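DevB protein (PDB 1Y89) is of unconfirmed function but probably acts as a 6-phosphogluconolactonase of the pentose phosphate pathway. Local coordinates at residues V13-A18 / Q51-D56; G38-M43 / L190-G195; E113-A118 / V174-K179. One frame throughout, in Å; residues are numbered along the deposited sequence. Where two conformers were deposited one is given.

Overall arrangement
Contacts 1 and 2 belong to one half of the domain and touch each other. L17 of helix 10-25 packs on L190 of strand 186-191, with L17 CD1 3.7 Å from L190 CD1. Helix 39-48, which takes part in contact 2, also packs against contact 1. Contact 3 lies on the other side of the chain's centre and joins helix 108-122 to strand 172-176 of the same large sheet. All three are mainly buried, but contact 1 carries an exposed lysine at its border. Their chemistry differs. Contact 1 sets a tyrosine ring on an alanine, contact 2 is bridged by water beside a phosphate ion, and contact 3 is a phenylalanine against strand side chains.

Contact 1: residues V13-A18 / Q51-D56; sequences VVKSLA and QPYAND
The hydroxyl of Y53 is hydrogen-bonded to D19 OD1, one residue past V13-A18 on helix 10-25. Methylenes of K15 lie against the same oxygen, with Y53 OH 3.2 Å from K15 CD. K15 CE lies equally close. The contact joins two helices of an alpha/beta domain with a Rossmann-like mixed sheet: the long helix 10-25 and the short helix 53-56.

K15 and the Y53 side chain cross at about a right angle. The lysine leaves its helix with CG anti to the backbone N (chi1 177°) and then bends at chi2 and chi4. This brings CD to the edge of the ring, near its plane. The K15 ammonium makes a salt bridge with D19. The two oxygens of that carboxylate are therefore shared out, OD1 to the tyrosine and OD2 to the lysine. The charge of K15 is thus probably balanced close to the phenol.

A18 CB sits over one face of the ring, offset toward the rim. This methyl makes a CH-pi contact, with A18 CB 3.8 Å from the centroid of the Y53 ring and 19° off the normal. L47 of helix 39-48 touches both A18 and Y53 and links this pair to the next helix.

Before Y53, the chain passes through a cis peptide bond between Q51 and P52. Just after it, D56 N donates to P52 O at 2.9 Å. The backbone of A18 reaches the tyrosine too: A18 O lies 3.6 Å from Y53 CE1.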
loop_
_atom_site.group_PDB
_atom_site.type_symbol
_atom_site.label_atom_id
_atom_site.label_comp_id
_atom_site.label_asym_id
_atom_site.label_seq_id
_atom_site.Cartn_x
_atom_site.Cartn_y
_atom_site.Cartn_z
ATOM N N VAL A 13 -11.020 -1.769 6.083
ATOM C CA VAL A 13 -9.854 -1.095 6.724
ATOM C C VAL A 13 -9.344 -1.924 7.880
ATOM O O VAL A 13 -8.168 -2.257 7.965
ATOM C CB VAL A 13 -10.213 0.329 7.269
ATOM C CG1 VAL A 13 -9.022 0.891 8.035
ATOM C CG2 VAL A 13 -10.640 1.296 6.116
ATOM N N VAL A 14 -10.241 -2.255 8.805
ATOM C CA VAL A 14 -9.815 -2.926 10.037
ATOM C C VAL A 14 -9.351 -4.374 9.770
ATOM O O VAL A 14 -8.443 -4.856 10.420
ATOM C CB VAL A 14 -10.918 -2.794 11.076
ATOM C CG1 VAL A 14 -10.740 -3.747 12.149
ATOM C CG2 VAL A 14 -10.880 -1.322 11.637
ATOM N N LYS A 15 -9.953 -5.026 8.777
ATOM C CA LYS A 15 -9.498 -6.342 8.313
ATOM C C LYS A 15 -8.042 -6.274 7.853
ATOM O O LYS A 15 -7.242 -7.128 8.207
ATOM C CB LYS A 15 -10.398 -6.824 7.164
ATOM C CG LYS A 15 -9.990 -8.181 6.500
ATOM C CD LYS A 15 -10.123 -9.304 7.535
ATOM C CE LYS A 15 -10.069 -10.756 6.953
ATOM N NZ LYS A 15 -9.114 -10.937 5.804
ATOM N N SER A 16 -7.702 -5.260 7.053
ATOM C CA SER A 16 -6.328 -5.105 6.576
ATOM C C SER A 16 -5.377 -4.945 7.767
ATOM O O SER A 16 -4.315 -5.589 7.830
ATOM C CB SER A 16 -6.230 -3.889 5.646
ATOM O OG SER A 16 -4.910 -3.764 5.185
ATOM N N LEU A 17 -5.779 -4.135 8.749
ATOM C CA LEU A 17 -4.941 -3.922 9.922
ATOM C C LEU A 17 -4.759 -5.204 10.762
ATOM O O LEU A 17 -3.657 -5.479 11.260
ATOM C CB LEU A 17 -5.540 -2.810 10.779
ATOM C CG LEU A 17 -5.629 -1.428 10.117
ATOM C CD1 LEU A 17 -6.502 -0.476 10.975
ATOM C CD2 LEU A 17 -4.219 -0.800 9.883
ATOM N N ALA A 18 -5.841 -5.963 10.923
ATOM C CA ALA A 18 -5.809 -7.179 11.736
ATOM C C ALA A 18 -4.942 -8.226 11.022
ATOM O O ALA A 18 -4.197 -8.985 11.667
ATOM C CB ALA A 18 -7.237 -7.719 11.916
ATOM N N GLN A 51 -12.792 -14.521 16.567
ATOM C CA GLN A 51 -12.141 -15.572 15.776
ATOM C C GLN A 51 -11.965 -15.095 14.333
ATOM O O GLN A 51 -12.886 -14.468 13.781
ATOM C CB GLN A 51 -12.960 -16.874 15.821
ATOM C CG GLN A 51 -13.058 -17.468 17.243
ATOM C CD GLN A 51 -11.702 -17.527 18.005
ATOM O OE1 GLN A 51 -10.641 -17.808 17.423
ATOM N NE2 GLN A 51 -11.741 -17.235 19.300
ATOM N N PRO A 52 -10.821 -15.438 13.697
ATOM C CA PRO A 52 -9.769 -16.337 14.212
ATOM C C PRO A 52 -8.619 -15.596 14.938
ATOM O O PRO A 52 -7.748 -16.251 15.519
ATOM C CB PRO A 52 -9.224 -16.982 12.932
ATOM C CG PRO A 52 -9.299 -15.858 11.914
ATOM C CD PRO A 52 -10.486 -14.951 12.341
ATOM N N TYR A 53 -8.652 -14.267 14.930
ATOM C CA TYR A 53 -7.554 -13.435 15.473
ATOM C C TYR A 53 -7.221 -13.689 16.925
ATOM O O TYR A 53 -6.032 -13.763 17.283
ATOM C CB TYR A 53 -7.820 -11.938 15.231
ATOM C CG TYR A 53 -7.954 -11.636 13.751
ATOM C CD1 TYR A 53 -6.834 -11.585 12.936
ATOM C CD2 TYR A 53 -9.224 -11.499 13.156
ATOM C CE1 TYR A 53 -6.946 -11.337 11.535
ATOM C CE2 TYR A 53 -9.354 -11.261 11.757
ATOM C CZ TYR A 53 -8.208 -11.170 10.969
ATOM O OH TYR A 53 -8.291 -10.917 9.626
ATOM N N ALA A 54 -8.260 -13.824 17.755
ATOM C CA ALA A 54 -8.073 -13.995 19.203
ATOM C C ALA A 54 -7.116 -15.175 19.469
ATOM O O ALA A 54 -6.244 -15.114 20.334
ATOM C CB ALA A 54 -9.446 -14.245 19.911
ATOM N N ASN A 55 -7.289 -16.237 18.711
ATOM C CA ASN A 55 -6.471 -17.428 18.924
ATOM C C ASN A 55 -5.226 -17.550 18.044
ATOM O O ASN A 55 -4.235 -18.121 18.487
ATOM C CB ASN A 55 -7.345 -18.692 18.841
ATOM C CG ASN A 55 -8.211 -18.870 20.099
ATOM O OD1 ASN A 55 -9.415 -18.611 20.084
ATOM N ND2 ASN A 55 -7.577 -19.267 21.212
ATOM N N ASP A 56 -5.287 -17.041 16.808
ATOM C CA ASP A 56 -4.185 -17.217 15.863
ATOM C C ASP A 56 -3.069 -16.188 16.059
ATOM O O ASP A 56 -1.908 -16.457 15.735
ATOM C CB ASP A 56 -4.684 -17.133 14.424
ATOM C CG ASP A 56 -5.560 -18.333 14.030
ATOM O OD1 ASP A 56 -5.743 -19.250 14.845
ATOM O OD2 ASP A 56 -6.064 -18.323 12.903
#

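Contact 2: residues G38-M43 / L190-G195; sequences GSTPKM and LVLGAG. With PO4 (phosphate ion), chain D.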
loop_
_atom_site.group_PDB
_atom_site.type_symbol
_atom_site.label_atom_id
_atom_site.label_comp_id
_atom_site.label_asym_id
_atom_site.label_seq_id
_atom_site.Cartn_x
_atom_site.Cartn_y
_atom_site.Cartn_z
ATOM N N GLY A 38 -10.157 5.892 19.995
ATOM C CA GLY A 38 -11.118 6.393 18.999
ATOM C C GLY A 38 -11.827 5.294 18.252
ATOM O O GLY A 38 -11.617 4.108 18.547
ATOM N N SER A 39 -12.685 5.697 17.307
ATOM C CA SER A 39 -13.660 4.800 16.686
ATOM C C SER A 39 -13.006 3.702 15.891
ATOM O O SER A 39 -13.420 2.530 15.990
ATOM C CB SER A 39 -14.638 5.572 15.796
ATOM O OG SER A 39 -15.365 6.470 16.629
ATOM N N THR A 40 -11.984 4.050 15.110
ATOM C CA THR A 40 -11.355 3.022 14.267
ATOM C C THR A 40 -10.559 1.989 15.102
ATOM O O THR A 40 -10.745 0.755 14.904
ATOM C CB THR A 40 -10.560 3.613 13.083
ATOM O OG1 THR A 40 -11.465 4.396 12.299
ATOM C CG2 THR A 40 -9.989 2.516 12.214
ATOM N N PRO A 41 -9.671 2.466 16.007
ATOM C CA PRO A 41 -9.088 1.493 16.946
ATOM C C PRO A 41 -10.114 0.597 17.660
ATOM O O PRO A 41 -9.870 -0.605 17.753
ATOM C CB PRO A 41 -8.306 2.380 17.947
ATOM C CG PRO A 41 -7.891 3.569 17.133
ATOM C CD PRO A 41 -9.088 3.829 16.202
ATOM N N LYS A 42 -11.223 1.182 18.138
ATOM C CA LYS A 42 -12.380 0.462 18.725
ATOM C C LYS A 42 -12.795 -0.718 17.858
ATOM O O LYS A 42 -12.883 -1.854 18.323
ATOM C CB LYS A 42 -13.592 1.421 18.870
ATOM C CG LYS A 42 -14.998 0.822 18.617
ATOM C CD LYS A 42 -15.864 1.643 17.605
ATOM C CE LYS A 42 -17.259 1.093 17.494
ATOM N NZ LYS A 42 -17.484 0.276 16.271
HETATM N N MSE A 43 -13.077 -0.419 16.592
HETATM C CA MSE A 43 -13.438 -1.444 15.613
HETATM C C MSE A 43 -12.349 -2.505 15.466
HETATM O O MSE A 43 -12.644 -3.699 15.406
HETATM C CB MSE A 43 -13.689 -0.800 14.263
HETATM C CG MSE A 43 -14.933 0.044 14.241
HETATM SE SE MSE A 43 -15.289 0.531 12.345
HETATM C CE MSE A 43 -15.386 -1.319 11.547
ATOM N N LEU A 190 -5.323 6.621 10.464
ATOM C CA LEU A 190 -6.534 5.847 10.205
ATOM C C LEU A 190 -7.660 6.870 10.231
ATOM O O LEU A 190 -8.020 7.400 11.295
ATOM C CB LEU A 190 -6.746 4.771 11.280
ATOM C CG LEU A 190 -5.538 3.851 11.551
ATOM C CD1 LEU A 190 -5.911 2.791 12.641
ATOM C CD2 LEU A 190 -5.022 3.189 10.225
ATOM N N VAL A 191 -8.192 7.171 9.039
ATOM C CA VAL A 191 -9.052 8.356 8.886
ATOM C C VAL A 191 -10.301 7.936 8.141
ATOM O O VAL A 191 -10.280 7.854 6.915
ATOM C CB VAL A 191 -8.331 9.483 8.119
ATOM C CG1 VAL A 191 -9.190 10.749 8.107
ATOM C CG2 VAL A 191 -6.965 9.781 8.772
ATOM N N LEU A 192 -11.367 7.677 8.903
ATOM C CA LEU A 192 -12.597 7.111 8.383
ATOM C C LEU A 192 -13.805 8.010 8.602
ATOM O O LEU A 192 -13.905 8.692 9.629
ATOM C CB LEU A 192 -12.868 5.744 9.029
ATOM C CG LEU A 192 -12.122 4.568 8.386
ATOM C CD1 LEU A 192 -10.615 4.709 8.369
ATOM C CD2 LEU A 192 -12.514 3.268 9.057
ATOM N N GLY A 193 -14.722 7.993 7.630
ATOM C CA GLY A 193 -16.057 8.612 7.779
ATOM C C GLY A 193 -16.168 9.984 7.122
ATOM O O GLY A 193 -15.162 10.679 6.898
ATOM N N ALA A 194 -17.404 10.371 6.801
ATOM C CA ALA A 194 -17.679 11.619 6.106
ATOM C C ALA A 194 -17.208 12.833 6.904
ATOM O O ALA A 194 -16.895 13.879 6.322
ATOM C CB ALA A 194 -19.210 11.732 5.799
ATOM N N GLY A 195 -17.163 12.690 8.224
ATOM C CA GLY A 195 -16.706 13.752 9.140
ATOM C C GLY A 195 -15.268 14.183 8.900
ATOM O O GLY A 195 -14.877 15.310 9.255
HETATM P P PO4 D . -11.645 8.199 14.937
HETATM O O1 PO4 D . -10.475 9.188 14.865
HETATM O O2 PO4 D . -12.564 8.291 13.753
HETATM O O3 PO4 D . -11.072 6.793 14.873
HETATM O O4 PO4 D . -12.453 8.480 16.203
HETATM O O HOH W 1 -10.683 6.769 11.868
#
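A single water ties T40 to both L190 and L192, although no direct hydrogen bond joins the two segments. It has four partners. It lies 2.5 Å from T40 OG1, a distance short enough to be read with caution. It is 2.8 Å from L190 O and accepts from L192 N at 3.2 Å. Its fourth partner is a phosphate ion, the water being 3.0 Å from PO4 O3.

The phosphate sits at the start of helix 39-48 and is bound there by backbone N-H groups. S39 N donates to PO4 O4 at 3.0 Å, and T40 N donates to PO4 O3 at 2.9 Å. Both bonds are almost straight, at 172° and 174°. The helix end would be expected to add a favourable field for the anion. G38 is the N-cap residue. It has no side chain, and the ion comes close to its CA.

The glycine-containing turn between strand 31-35 and helix 39-48 belongs to the Rossmann-like sheet domain. The ion probably came from the crystallisation liquor. Its place is consistent with a site for the phosphate of a sugar phosphate substrate, as in relatives of this family.

T40 serves two roles through its two branches. OG1 is anti to the carbonyl carbon (chi1 -58°), which directs it to the water and to the L192 side chain, crossed at about a right angle. T40 OG1 is 3.6 Å from L192 CD2. The methyl meets L190: T40 CG2 lies 4.1 Å from L190 CB and just as near L190 CD1. It also nears L192 CD2. Beyond it, L190 packs on Y228.

Contact 3: residues E113-A118 / V174-K179; sequences ERFAQA and VSKTAK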
loop_
_atom_site.group_PDB
_atom_site.type_symbol
_atom_site.label_atom_id
_atom_site.label_comp_id
_atom_site.label_asym_id
_atom_site.label_seq_id
_atom_site.Cartn_x
_atom_site.Cartn_y
_atom_site.Cartn_z
ATOM N N GLU A 113 7.917 11.165 32.000
ATOM C CA GLU A 113 9.316 10.730 32.124
ATOM C C GLU A 113 9.456 9.213 32.289
ATOM O O GLU A 113 10.336 8.616 31.678
ATOM C CB GLU A 113 10.027 11.458 33.268
ATOM C CG GLU A 113 10.042 12.962 33.035
ATOM C CD GLU A 113 10.569 13.774 34.209
ATOM O OE1 GLU A 113 11.169 13.203 35.157
ATOM O OE2 GLU A 113 10.386 15.003 34.155
ATOM N N ARG A 114 8.631 8.603 33.144
ATOM C CA ARG A 114 8.612 7.118 33.274
ATOM C C ARG A 114 8.335 6.428 31.933
ATOM O O ARG A 114 9.018 5.476 31.530
ATOM C CB ARG A 114 7.559 6.675 34.296
ATOM C CG ARG A 114 7.702 5.201 34.735
ATOM C CD ARG A 114 6.348 4.542 35.089
ATOM N NE ARG A 114 5.382 4.635 33.986
ATOM C CZ ARG A 114 5.404 3.847 32.906
ATOM N NH1 ARG A 114 6.327 2.867 32.794
ATOM N NH2 ARG A 114 4.504 4.028 31.942
ATOM N N PHE A 115 7.302 6.897 31.247
ATOM C CA PHE A 115 6.916 6.373 29.933
ATOM C C PHE A 115 8.099 6.471 28.958
ATOM O O PHE A 115 8.449 5.487 28.304
ATOM C CB PHE A 115 5.645 7.154 29.469
ATOM C CG PHE A 115 5.274 6.996 28.008
ATOM C CD1 PHE A 115 5.153 5.737 27.414
ATOM C CD2 PHE A 115 4.919 8.118 27.262
ATOM C CE1 PHE A 115 4.747 5.629 26.063
ATOM C CE2 PHE A 115 4.529 8.006 25.910
ATOM C CZ PHE A 115 4.444 6.760 25.326
ATOM N N ALA A 116 8.753 7.640 28.915
ATOM C CA ALA A 116 9.900 7.840 28.044
ATOM C C ALA A 116 11.027 6.826 28.332
ATOM O O ALA A 116 11.605 6.240 27.404
ATOM C CB ALA A 116 10.441 9.286 28.184
ATOM N N GLN A 117 11.343 6.643 29.616
ATOM C CA GLN A 117 12.466 5.778 30.009
ATOM C C GLN A 117 12.089 4.335 29.675
ATOM O O GLN A 117 12.939 3.574 29.234
ATOM C CB GLN A 117 12.756 5.875 31.511
ATOM C CG GLN A 117 13.169 7.251 32.011
ATOM C CD GLN A 117 14.451 7.790 31.347
ATOM O OE1 GLN A 117 14.416 8.381 30.240
ATOM N NE2 GLN A 117 15.572 7.636 32.042
ATOM N N ALA A 118 10.808 3.979 29.882
ATOM C CA ALA A 118 10.310 2.624 29.597
ATOM C C ALA A 118 10.471 2.279 28.093
ATOM O O ALA A 118 10.957 1.176 27.737
ATOM C CB ALA A 118 8.827 2.467 30.038
ATOM N N VAL A 174 -0.746 12.438 28.414
ATOM C CA VAL A 174 0.677 12.135 28.160
ATOM C C VAL A 174 0.746 11.662 26.708
ATOM O O VAL A 174 -0.057 10.825 26.293
ATOM C CB VAL A 174 1.198 11.049 29.127
ATOM C CG1 VAL A 174 2.612 10.575 28.715
ATOM C CG2 VAL A 174 1.170 11.593 30.561
ATOM N N SER A 175 1.658 12.247 25.933
ATOM C CA SER A 175 1.745 11.941 24.522
ATOM C C SER A 175 3.152 11.578 24.115
ATOM O O SER A 175 4.112 12.113 24.671
ATOM C CB SER A 175 1.311 13.154 23.702
ATOM O OG SER A 175 1.199 12.847 22.312
ATOM N N LYS A 176 3.281 10.705 23.122
ATOM C CA LYS A 176 4.535 10.647 22.366
ATOM C C LYS A 176 4.807 12.021 21.772
ATOM O O LYS A 176 3.851 12.754 21.460
ATOM C CB LYS A 176 4.416 9.662 21.198
ATOM C CG LYS A 176 4.488 8.195 21.625
ATOM C CD LYS A 176 4.590 7.292 20.350
ATOM C CE LYS A 176 4.804 5.792 20.664
ATOM N NZ LYS A 176 3.796 5.137 21.553
ATOM N N THR A 177 6.089 12.378 21.610
ATOM C CA THR A 177 6.428 13.588 20.874
ATOM C C THR A 177 6.516 13.285 19.376
ATOM O O THR A 177 6.570 12.104 18.976
ATOM C CB THR A 177 7.786 14.145 21.310
ATOM O OG1 THR A 177 8.778 13.115 21.155
ATOM C CG2 THR A 177 7.707 14.626 22.761
ATOM N N ALA A 178 6.566 14.339 18.555
ATOM C CA ALA A 178 6.699 14.162 17.086
ATOM C C ALA A 178 7.932 13.302 16.728
ATOM O O ALA A 178 7.904 12.479 15.805
ATOM C CB ALA A 178 6.785 15.518 16.393
ATOM N N LYS A 179 9.009 13.506 17.483
ATOM C CA LYS A 179 10.260 12.797 17.267
ATOM C C LYS A 179 10.096 11.283 17.275
ATOM O O LYS A 179 10.703 10.574 16.447
ATOM C CB LYS A 179 11.231 13.212 18.378
ATOM C CG LYS A 179 12.502 12.456 18.421
ATOM C CD LYS A 179 13.344 13.084 19.572
ATOM C CE LYS A 179 14.686 12.469 19.640
ATOM N NZ LYS A 179 15.609 13.184 20.624
#
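Helix 113-118 lies over strand 174-176 with the two axes 9.6 Å apart and their directions 31° from parallel. F115 bridges the gap. Its ring stands anti to the backbone N (chi1 166°) and reaches down to the strand.

V174 meets the ring obliquely, with F115 CD2 3.7 Å from V174 CG1. The two side chains slide past each other in opposite directions. K176 approaches at the ring edge and crosses F115 at about a right angle. Here F115 CZ is 4.0 Å from K176 CG. The backbone of S175 also lies at the edge, with F115 CE2 4.2 Å from S175 C.

S175 points away from the helix, and its OG donates to K176 O at 2.8 Å. The strand pairs with strands 62-70 and 161-165 on the antiparallel side of the sheet. F115 also touches S161, and so packs helix 108-122 on strands 172-176 and 161-165.

The K176 ammonium is hydrogen-bonded to S34 and makes a cation-pi contact with F132. These groups probably stabilise it, while its CG packs on F115. Cohesion across this contact therefore rests on van der Waals packing.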